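Local coordinates for protein Cwp19 (PDB 5OQ3) that probably hydrolyses glycosidic bonds of the bacterial cell wall through the TIM-barrel glycoside hydrolase domain described here, one part of a longer surface protein, at residues T34-D39 and S89-G94; D39-K44 and A48-E53; V71-R74 and L80-S83; A29-T34 and H120-P125. All coordinates share one frame; numbering follows the deposited sequence.

Interaction 1. Residues T34-D39 and S89-G94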
# COMPACT_ATOMS: atom_id res chain seq x y z
N THR A 34 -0.70 -7.01 -7.78
CA THR A 34 -1.31 -7.37 -9.06
C THR A 34 -0.85 -6.47 -10.22
O THR A 34 -0.97 -6.82 -11.39
CB THR A 34 -2.84 -7.29 -8.95
OG1 THR A 34 -3.21 -5.96 -8.58
CG2 THR A 34 -3.35 -8.26 -7.93
N VAL A 35 -0.24 -5.33 -9.88
CA VAL A 35 0.29 -4.43 -10.92
C VAL A 35 1.42 -5.15 -11.64
O VAL A 35 2.27 -5.79 -11.02
CB VAL A 35 0.73 -3.07 -10.32
CG1 VAL A 35 2.03 -3.20 -9.52
CG2 VAL A 35 0.91 -2.04 -11.43
N TYR A 36 1.38 -5.11 -12.98
CA TYR A 36 2.31 -5.87 -13.81
C TYR A 36 2.33 -7.37 -13.46
O TYR A 36 3.28 -8.07 -13.75
CB TYR A 36 3.71 -5.27 -13.77
CG TYR A 36 3.79 -3.89 -14.29
CD1 TYR A 36 3.40 -3.61 -15.62
CD2 TYR A 36 4.27 -2.84 -13.51
CE1 TYR A 36 3.48 -2.33 -16.13
CE2 TYR A 36 4.34 -1.55 -14.02
CZ TYR A 36 3.95 -1.31 -15.33
OH TYR A 36 4.02 -0.05 -15.86
N ASN A 37 1.23 -7.88 -12.87
CA ASN A 37 1.09 -9.30 -12.56
C ASN A 37 2.25 -9.77 -11.67
O ASN A 37 2.73 -10.86 -11.81
CB ASN A 37 0.97 -10.10 -13.88
CG ASN A 37 -0.28 -9.72 -14.64
OD1 ASN A 37 -0.29 -8.75 -15.41
ND2 ASN A 37 -1.38 -10.42 -14.36
N LEU A 38 2.69 -8.91 -10.75
CA LEU A 38 3.93 -9.19 -9.99
C LEU A 38 3.83 -10.50 -9.18
O LEU A 38 4.66 -11.40 -9.33
CB LEU A 38 4.27 -8.03 -9.06
CG LEU A 38 5.57 -8.18 -8.27
CD1 LEU A 38 6.76 -8.07 -9.23
CD2 LEU A 38 5.67 -7.17 -7.11
N ASP A 39 2.83 -10.57 -8.31
CA ASP A 39 2.60 -11.74 -7.49
C ASP A 39 1.46 -12.63 -7.96
O ASP A 39 1.55 -13.83 -7.82
CB ASP A 39 2.28 -11.34 -6.05
CG ASP A 39 3.42 -10.61 -5.35
OD1 ASP A 39 4.53 -11.16 -5.25
OD2 ASP A 39 3.26 -9.44 -4.95
N SER A 89 -9.70 -4.35 -14.10
CA SER A 89 -8.26 -4.18 -14.26
C SER A 89 -7.72 -4.94 -15.48
O SER A 89 -8.07 -6.08 -15.73
CB SER A 89 -7.53 -4.69 -13.02
OG SER A 89 -6.12 -4.60 -13.19
N GLU A 90 -6.84 -4.28 -16.22
CA GLU A 90 -6.17 -4.89 -17.35
C GLU A 90 -5.31 -6.07 -16.94
O GLU A 90 -4.94 -6.88 -17.81
CB GLU A 90 -5.30 -3.88 -18.05
CG GLU A 90 -4.02 -3.53 -17.32
CD GLU A 90 -3.46 -2.18 -17.71
OE1 GLU A 90 -2.47 -2.16 -18.46
OE2 GLU A 90 -4.05 -1.15 -17.31
N TYR A 91 -4.97 -6.21 -15.66
CA TYR A 91 -4.03 -7.29 -15.30
C TYR A 91 -4.70 -8.66 -15.24
O TYR A 91 -4.02 -9.65 -15.17
CB TYR A 91 -3.25 -6.96 -14.02
CG TYR A 91 -2.52 -5.62 -14.18
CD1 TYR A 91 -1.49 -5.48 -15.12
CD2 TYR A 91 -2.92 -4.48 -13.49
CE1 TYR A 91 -0.89 -4.27 -15.33
CE2 TYR A 91 -2.29 -3.26 -13.67
CZ TYR A 91 -1.27 -3.14 -14.60
OH TYR A 91 -0.65 -1.91 -14.80
N LEU A 92 -6.03 -8.72 -15.33
CA LEU A 92 -6.74 -10.00 -15.42
C LEU A 92 -6.76 -10.57 -16.82
O LEU A 92 -6.64 -11.79 -17.00
CB LEU A 92 -8.18 -9.83 -14.91
CG LEU A 92 -8.24 -9.61 -13.38
CD1 LEU A 92 -9.55 -8.95 -12.95
CD2 LEU A 92 -8.05 -10.94 -12.62
N THR A 93 -6.99 -9.71 -17.81
CA THR A 93 -7.19 -10.13 -19.22
C THR A 93 -6.18 -9.61 -20.28
O THR A 93 -6.06 -10.14 -21.33
CB THR A 93 -8.57 -9.69 -19.71
OG1 THR A 93 -8.62 -8.25 -19.68
CG2 THR A 93 -9.64 -10.28 -18.80
N GLY A 94 -5.50 -8.51 -19.87
CA GLY A 94 -4.62 -7.78 -20.82
C GLY A 94 -5.27 -6.50 -21.33
O GLY A 94 -4.61 -5.72 -21.98
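Two loops of the TIM barrel, one after strand 27-32 and the other after strand 68-74, meet where the ring of Y91, in the short helix 90-93, lies against the turn T34-N37. That turn is closed by the backbone bond from N37 N to T34 O; both Y36 and N37 take positive phi, and the turn so formed presents its backbone to one face of the ring. There V35 CA stands 4.1 Å from the Y91 ring centroid, only 16° off the normal, as a CH-pi contact, and Y36 N approaches Y91 CE1 to 3.4 Å. E90 CG covers the opposite face, so the ring is clamped between its own neighbour and the other loop. At the far end V35 CG2 reaches 3.7 Å from Y91 OH, the two side chains running side by side. N37 has CG beside its backbone N (chi1 -63°), which brings its amide past the near end of the ring: OD1 lies at the ring edge, 3.5 Å from Y91 CD1, while ND2 donates to Y91 O at 2.9 Å. This bond is nearly straight (167°), lies in the carbonyl plane and uses a lone pair; ND2 also bonds P41 O. The helix start is fixed by S89, the N-cap, whose OG accepts from Y91 N at 3.2 Å and is also bonded to D78. Hydrogen bonds thus fix the backbone of Y91 through both N and O, while its ring is held by CH-pi and van der Waals contact, with the polar Y36 N and T34 O also close to it.

Interaction 2. Residues D39-K44 and A48-E53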
# COMPACT_ATOMS: atom_id res chain seq x y z
N ASP A 39 2.83 -10.57 -8.31
CA ASP A 39 2.60 -11.74 -7.49
C ASP A 39 1.46 -12.63 -7.96
O ASP A 39 1.55 -13.83 -7.82
CB ASP A 39 2.28 -11.34 -6.05
CG ASP A 39 3.42 -10.61 -5.35
OD1 ASP A 39 4.53 -11.16 -5.25
OD2 ASP A 39 3.26 -9.44 -4.95
N TRP A 40 0.37 -12.04 -8.43
CA TRP A 40 -0.81 -12.76 -8.90
C TRP A 40 -1.63 -11.81 -9.80
O TRP A 40 -1.66 -10.60 -9.50
CB TRP A 40 -1.67 -13.20 -7.70
CG TRP A 40 -2.89 -13.96 -8.11
CD1 TRP A 40 -2.97 -15.28 -8.43
CD2 TRP A 40 -4.18 -13.40 -8.38
NE1 TRP A 40 -4.23 -15.58 -8.84
CE2 TRP A 40 -5.00 -14.44 -8.82
CE3 TRP A 40 -4.73 -12.10 -8.26
CZ2 TRP A 40 -6.34 -14.25 -9.16
CZ3 TRP A 40 -6.07 -11.92 -8.61
CH2 TRP A 40 -6.84 -12.97 -9.08
N PRO A 41 -2.31 -12.30 -10.84
CA PRO A 41 -2.18 -13.66 -11.41
C PRO A 41 -1.03 -13.75 -12.38
O PRO A 41 -0.71 -12.77 -13.05
CB PRO A 41 -3.51 -13.82 -12.16
CG PRO A 41 -3.85 -12.45 -12.62
CD PRO A 41 -3.34 -11.51 -11.55
N LYS A 42 -0.40 -14.93 -12.46
CA LYS A 42 0.68 -15.14 -13.42
C LYS A 42 0.08 -15.25 -14.82
O LYS A 42 0.71 -14.83 -15.79
CB LYS A 42 1.43 -16.43 -13.05
CG LYS A 42 2.71 -16.69 -13.81
CD LYS A 42 3.16 -18.14 -13.60
CE LYS A 42 4.63 -18.24 -13.18
NZ LYS A 42 5.57 -17.66 -14.18
N THR A 43 -1.11 -15.85 -14.92
CA THR A 43 -1.76 -16.12 -16.21
C THR A 43 -2.94 -15.16 -16.43
O THR A 43 -3.70 -14.91 -15.50
CB THR A 43 -2.30 -17.57 -16.23
OG1 THR A 43 -1.23 -18.49 -15.92
CG2 THR A 43 -2.90 -17.93 -17.58
N LYS A 44 -3.05 -14.62 -17.65
CA LYS A 44 -4.20 -13.80 -18.04
C LYS A 44 -5.18 -14.66 -18.83
O LYS A 44 -4.78 -15.63 -19.41
CB LYS A 44 -3.72 -12.62 -18.89
CG LYS A 44 -2.90 -11.63 -18.10
CD LYS A 44 -2.20 -10.63 -19.00
CE LYS A 44 -1.11 -9.92 -18.23
NZ LYS A 44 -0.34 -8.95 -19.04
N ALA A 48 -9.75 -20.57 -14.43
CA ALA A 48 -9.39 -21.73 -13.62
C ALA A 48 -7.92 -21.66 -13.17
O ALA A 48 -7.60 -21.97 -12.03
CB ALA A 48 -9.63 -23.03 -14.38
N LYS A 49 -7.04 -21.25 -14.07
CA LYS A 49 -5.63 -21.20 -13.74
C LYS A 49 -5.35 -20.05 -12.74
O LYS A 49 -4.52 -20.18 -11.85
CB LYS A 49 -4.80 -20.99 -14.97
CG LYS A 49 -3.33 -21.10 -14.67
CD LYS A 49 -2.53 -21.71 -15.82
CE LYS A 49 -1.12 -22.04 -15.37
NZ LYS A 49 -1.07 -23.05 -14.26
N GLN A 50 -6.07 -18.94 -12.88
CA GLN A 50 -5.90 -17.83 -11.96
C GLN A 50 -6.32 -18.26 -10.56
O GLN A 50 -5.65 -17.99 -9.59
CB GLN A 50 -6.69 -16.60 -12.40
CG GLN A 50 -6.15 -15.97 -13.69
CD GLN A 50 -6.93 -14.79 -14.21
OE1 GLN A 50 -8.13 -14.64 -13.94
NE2 GLN A 50 -6.27 -13.97 -15.03
N LYS A 51 -7.44 -18.97 -10.46
CA LYS A 51 -7.91 -19.48 -9.18
C LYS A 51 -6.87 -20.42 -8.56
O LYS A 51 -6.56 -20.32 -7.35
CB LYS A 51 -9.26 -20.19 -9.33
CG LYS A 51 -10.46 -19.26 -9.55
CD LYS A 51 -11.74 -20.06 -9.74
CE LYS A 51 -12.92 -19.14 -9.86
NZ LYS A 51 -14.14 -19.89 -10.16
N LYS A 52 -6.35 -21.37 -9.35
CA LYS A 52 -5.37 -22.32 -8.81
C LYS A 52 -4.05 -21.61 -8.41
O LYS A 52 -3.44 -21.95 -7.39
CB LYS A 52 -5.13 -23.45 -9.81
CG LYS A 52 -4.03 -24.40 -9.40
CD LYS A 52 -4.37 -25.29 -8.21
CE LYS A 52 -3.66 -26.64 -8.32
NZ LYS A 52 -2.26 -26.60 -8.87
N GLU A 53 -3.59 -20.66 -9.23
CA GLU A 53 -2.41 -19.88 -8.88
C GLU A 53 -2.56 -19.18 -7.50
O GLU A 53 -1.66 -19.19 -6.69
CB GLU A 53 -2.09 -18.85 -9.97
CG GLU A 53 -1.43 -19.45 -11.18
CD GLU A 53 -1.50 -18.60 -12.43
OE1 GLU A 53 -2.06 -17.49 -12.42
OE2 GLU A 53 -0.95 -19.09 -13.45
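W40, P41 and T43 tie the loop that leads from the first barrel strand to helix 47-63 back onto the first turns of that helix, within the first beta-alpha unit of the TIM barrel. Hydrogen bonds to the E53 carboxylate form one group. E53 OE2 accepts from T43 OG1 at 2.6 Å through its syn lone pair, and OE1 takes T43 N at 3.1 Å, 16° out of the carboxylate plane; K42 N adds a weak bond to OE1. Both oxygens are therefore occupied by neighbouring loop groups, which fixes the rotation of the carboxylate. Hydrogen bonds of the Q50 side-chain amide form a second group. Q50 stretches beyond CG so that NE2 reaches T43 O at 2.8 Å, in the carbonyl plane and on a lone pair. L92 O also bonds NE2 and Y102 OH bonds OE1, so this buried amide is satisfied at both ends. Apolar contact comes third: P41, which follows a cis peptide bond, lays CB over the centre of the W40 ring and brings the same atom within 3.7 Å of Q50 CG. The remaining hydrogen bond is made by the W40 indole, which is edge-to-face with Y54 and turns its NE1 edge to the helix. There NE1 donates to Q50 O at 2.9 Å, with the oxygen just 3° out of the indole plane but the donor tilted 30° from the carbonyl plane.

Interaction 3. Residues V71-R74 and L80-S83. With EDO (1,2-ethanediol), chain C.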
# COMPACT_ATOMS: atom_id res chain seq x y z
N VAL A 71 -3.97 -7.77 -0.58
CA VAL A 71 -4.11 -8.05 -2.02
C VAL A 71 -4.53 -6.79 -2.75
O VAL A 71 -5.50 -6.15 -2.35
CB VAL A 71 -5.15 -9.17 -2.22
CG1 VAL A 71 -5.29 -9.47 -3.70
CG2 VAL A 71 -4.72 -10.42 -1.42
N GLN A 72 -3.79 -6.42 -3.79
CA GLN A 72 -3.97 -5.16 -4.53
C GLN A 72 -5.16 -5.25 -5.46
O GLN A 72 -5.06 -5.76 -6.56
CB GLN A 72 -2.67 -4.87 -5.29
CG GLN A 72 -2.53 -3.47 -5.85
CD GLN A 72 -1.19 -3.24 -6.46
OE1 GLN A 72 -0.58 -4.19 -6.98
NE2 GLN A 72 -0.72 -1.98 -6.46
N VAL A 73 -6.30 -4.75 -4.98
CA VAL A 73 -7.55 -4.78 -5.70
C VAL A 73 -7.74 -3.58 -6.64
O VAL A 73 -8.60 -3.62 -7.51
CB VAL A 73 -8.77 -4.93 -4.77
CG1 VAL A 73 -8.68 -6.22 -3.94
CG2 VAL A 73 -9.02 -3.73 -3.87
N ARG A 74 -6.96 -2.52 -6.40
CA ARG A 74 -6.94 -1.30 -7.26
C ARG A 74 -5.50 -0.94 -7.54
O ARG A 74 -4.95 -0.03 -6.91
CB ARG A 74 -7.64 -0.14 -6.56
CG ARG A 74 -7.67 1.18 -7.31
CD ARG A 74 -8.18 2.27 -6.41
NE ARG A 74 -8.08 3.60 -6.98
CZ ARG A 74 -9.03 4.22 -7.67
NH1 ARG A 74 -10.16 3.63 -7.95
NH2 ARG A 74 -8.83 5.50 -8.05
N LEU A 80 -10.15 -5.31 -9.40
CA LEU A 80 -10.21 -6.76 -9.52
C LEU A 80 -11.48 -7.29 -8.83
O LEU A 80 -11.44 -8.28 -8.11
CB LEU A 80 -8.93 -7.42 -8.98
CG LEU A 80 -7.72 -7.25 -9.92
CD1 LEU A 80 -6.99 -5.94 -9.76
CD2 LEU A 80 -6.74 -8.39 -9.83
N TYR A 81 -12.59 -6.58 -9.05
CA TYR A 81 -13.88 -6.89 -8.43
C TYR A 81 -14.95 -6.23 -9.29
O TYR A 81 -14.64 -5.29 -10.05
CB TYR A 81 -13.99 -6.38 -7.00
CG TYR A 81 -13.66 -4.90 -6.81
CD1 TYR A 81 -12.34 -4.47 -6.63
CD2 TYR A 81 -14.64 -3.92 -6.84
CE1 TYR A 81 -12.04 -3.13 -6.44
CE2 TYR A 81 -14.36 -2.59 -6.67
CZ TYR A 81 -13.06 -2.19 -6.48
OH TYR A 81 -12.76 -0.85 -6.31
N LYS A 82 -16.18 -6.68 -9.14
CA LYS A 82 -17.33 -6.12 -9.83
C LYS A 82 -17.66 -4.76 -9.21
O LYS A 82 -17.83 -4.63 -7.99
CB LYS A 82 -18.51 -7.07 -9.72
CG LYS A 82 -19.70 -6.66 -10.55
CD LYS A 82 -20.66 -7.84 -10.68
CE LYS A 82 -21.77 -7.53 -11.65
NZ LYS A 82 -22.82 -8.56 -11.42
N SER A 83 -17.73 -3.73 -10.06
CA SER A 83 -17.85 -2.34 -9.63
C SER A 83 -18.81 -1.60 -10.57
O SER A 83 -18.80 -1.86 -11.77
CB SER A 83 -16.49 -1.65 -9.69
OG SER A 83 -16.57 -0.30 -9.28
C1 EDO C . -15.65 -3.39 -13.07
O1 EDO C . -14.59 -3.86 -12.28
C2 EDO C . -16.82 -4.24 -12.87
O2 EDO C . -17.94 -3.52 -12.44
O HOH W 1 -10.96 0.83 -7.70
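Y81 meets V73 just where strand 68-74 turns a corner, beside the backbone bond that closes the loop: L80 N donates to V73 O at 3.0 Å with an N-H...O angle of 154°. From Y81 CB the ring leaves with CG between the backbone N and carbonyl carbon (chi1 52°), a torsion that brings the CD1-CE1 edge of the ring alongside V73. CD1 comes first, 4.1 Å from V73 CB. CE1 lies 3.6 Å from V73 O, which sits near the ring plane, and 4.0 Å from V73 CG2; the two side chains cross at roughly a right angle. At the tip, OH accepts from a water at 2.8 Å, and that water in turn accepts from R74 NH1 at 2.9 Å, in the guanidinium plane. L80 adds CD1, 3.7 Å from Q72 O. On the backbone side an ethanediol, probably from the crystallisation liquor, donates from O1 to Y81 O; the placing of its other hydroxyl near S83 is doubtful. Y81 packs on E177 and V178 of helix 165-181 and on L105 of helix 104-114, V73 on L105 as well and on F123 of strand 118-123, and L80 on W40, which sits the loop between the barrel wall and its outer helices.

Interaction 4. Residues A29-T34 and H120-P125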
# COMPACT_ATOMS: atom_id res chain seq x y z
N ALA A 29 1.96 -10.64 7.64
CA ALA A 29 1.28 -10.42 6.35
C ALA A 29 2.21 -10.52 5.19
O ALA A 29 3.40 -10.31 5.34
CB ALA A 29 0.62 -9.04 6.36
N ALA A 30 1.66 -10.84 4.04
CA ALA A 30 2.37 -10.73 2.79
C ALA A 30 1.56 -9.87 1.82
O ALA A 30 0.36 -10.07 1.68
CB ALA A 30 2.65 -12.09 2.20
N TRP A 31 2.26 -8.97 1.14
CA TRP A 31 1.68 -8.23 0.02
C TRP A 31 1.58 -9.16 -1.19
O TRP A 31 2.56 -9.85 -1.54
CB TRP A 31 2.53 -7.00 -0.35
CG TRP A 31 2.33 -5.82 0.52
CD1 TRP A 31 1.29 -4.95 0.50
CD2 TRP A 31 3.26 -5.26 1.47
NE1 TRP A 31 1.47 -3.96 1.40
CE2 TRP A 31 2.70 -4.08 1.96
CE3 TRP A 31 4.53 -5.63 1.90
CZ2 TRP A 31 3.34 -3.28 2.91
CZ3 TRP A 31 5.19 -4.83 2.81
CH2 TRP A 31 4.58 -3.67 3.30
N ILE A 32 0.42 -9.13 -1.84
CA ILE A 32 0.18 -9.80 -3.11
C ILE A 32 -0.19 -8.67 -4.11
O ILE A 32 -1.31 -8.19 -4.15
CB ILE A 32 -0.95 -10.84 -2.97
CG1 ILE A 32 -0.55 -11.93 -1.92
CG2 ILE A 32 -1.30 -11.49 -4.32
CD1 ILE A 32 -1.63 -12.95 -1.63
N SER A 33 0.80 -8.24 -4.85
CA SER A 33 0.70 -7.18 -5.85
C SER A 33 0.22 -7.74 -7.16
O SER A 33 0.67 -8.80 -7.62
CB SER A 33 2.03 -6.46 -5.98
OG SER A 33 1.91 -5.34 -6.84
N THR A 34 -0.70 -7.01 -7.78
CA THR A 34 -1.31 -7.37 -9.06
C THR A 34 -0.85 -6.47 -10.22
O THR A 34 -0.97 -6.82 -11.39
CB THR A 34 -2.84 -7.29 -8.95
OG1 THR A 34 -3.21 -5.96 -8.58
CG2 THR A 34 -3.35 -8.26 -7.93
N HIS A 120 -6.83 -8.11 3.64
CA HIS A 120 -6.83 -6.64 3.55
C HIS A 120 -6.82 -6.27 2.06
O HIS A 120 -5.96 -6.67 1.31
CB HIS A 120 -5.64 -6.00 4.24
CG HIS A 120 -5.65 -6.15 5.73
ND1 HIS A 120 -4.97 -5.29 6.56
CD2 HIS A 120 -6.29 -7.03 6.55
CE1 HIS A 120 -5.16 -5.66 7.81
NE2 HIS A 120 -5.95 -6.71 7.84
N ALA A 121 -7.82 -5.50 1.64
CA ALA A 121 -7.92 -4.97 0.28
C ALA A 121 -7.04 -3.75 0.14
O ALA A 121 -7.24 -2.75 0.85
CB ALA A 121 -9.37 -4.62 -0.01
N TRP A 122 -6.06 -3.84 -0.78
CA TRP A 122 -5.10 -2.80 -1.02
C TRP A 122 -5.49 -1.98 -2.26
O TRP A 122 -5.72 -2.53 -3.34
CB TRP A 122 -3.73 -3.44 -1.10
CG TRP A 122 -2.59 -2.76 -1.77
CD1 TRP A 122 -2.41 -1.41 -2.00
CD2 TRP A 122 -1.41 -3.39 -2.24
NE1 TRP A 122 -1.22 -1.20 -2.63
CE2 TRP A 122 -0.59 -2.39 -2.80
CE3 TRP A 122 -0.97 -4.72 -2.29
CZ2 TRP A 122 0.67 -2.67 -3.36
CZ3 TRP A 122 0.26 -5.00 -2.88
CH2 TRP A 122 1.06 -3.98 -3.40
N PHE A 123 -5.51 -0.67 -2.06
CA PHE A 123 -5.86 0.31 -3.08
C PHE A 123 -4.71 1.31 -3.30
O PHE A 123 -4.08 1.76 -2.33
CB PHE A 123 -7.08 1.13 -2.65
CG PHE A 123 -8.31 0.32 -2.36
CD1 PHE A 123 -8.52 -0.30 -1.11
CD2 PHE A 123 -9.35 0.27 -3.28
CE1 PHE A 123 -9.66 -1.01 -0.85
CE2 PHE A 123 -10.49 -0.46 -3.02
CZ PHE A 123 -10.66 -1.08 -1.79
N ASN A 124 -4.51 1.71 -4.56
CA ASN A 124 -3.67 2.86 -4.89
C ASN A 124 -4.64 4.03 -5.18
O ASN A 124 -5.42 3.94 -6.11
CB ASN A 124 -2.76 2.53 -6.06
CG ASN A 124 -1.87 3.69 -6.46
OD1 ASN A 124 -2.34 4.84 -6.54
ND2 ASN A 124 -0.59 3.39 -6.77
N PRO A 125 -4.66 5.09 -4.34
CA PRO A 125 -5.73 6.06 -4.52
C PRO A 125 -5.64 6.90 -5.82
O PRO A 125 -6.66 7.08 -6.48
CB PRO A 125 -5.60 6.96 -3.27
CG PRO A 125 -4.25 6.70 -2.72
CD PRO A 125 -3.89 5.31 -3.11
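Two indoles, W31 and W122, meet inside the barrel as a T-shaped pair: the edge of W31 is turned to one face of W122. W31 CD1 lies 3.5 Å above that face, offset toward the rim, and 3.5 Å from W122 CZ3. The five-membered ring of W31 and the six-membered ring of W122 have centroids 4.8 Å apart, with planes at 67°. Obliquely to the W122 ring, S33 CB approaches CH2 to 3.7 Å and I32 O comes 3.8 Å from CZ3. With CG beside its own backbone N (chi1 -80°), W31 brings CD1 onto its partner, whose side chain reaches inward from strand 118-123. Strand 68-74 runs between the two strands in the sheet, and the pair bridges them past it; Q72 touches W122 and V70 touches W31. H188 meets both indoles, edge-to-face with W122. W122 NE1 bonds D190, and S33 OG bonds Q72. The contact lies near the C-terminal ends of the strands, the end that holds the active site in TIM-barrel enzymes. Held by no hydrogen bond between its two segments, it rests on dispersion and on a CD1-H edge, probably polarised by the adjacent ring nitrogen, turned toward a pi face, while the polar NE1 of W122 is satisfied elsewhere.

Overall arrangement
Read from the N terminus, the chain first lays down strand 27-32, whose end enters interaction 4; that contact closes the widest loop, back from strand 118-123. Interaction 1 is nested within it, sharing T34 and joining the loop after the first strand to helix 90-93. Inside interaction 1 lie two small closures in series: interaction 2, sharing D39, ties that loop to helix 47-63, and interaction 3 folds the loop after strand 68-74 back on its strand. None cross. Q72 links interactions 1, 3 and 4 through T34 and S33, while Q50 bonded to L92 joins 1 and 2, so barrel interior, strand-end loops and outer helix are connected.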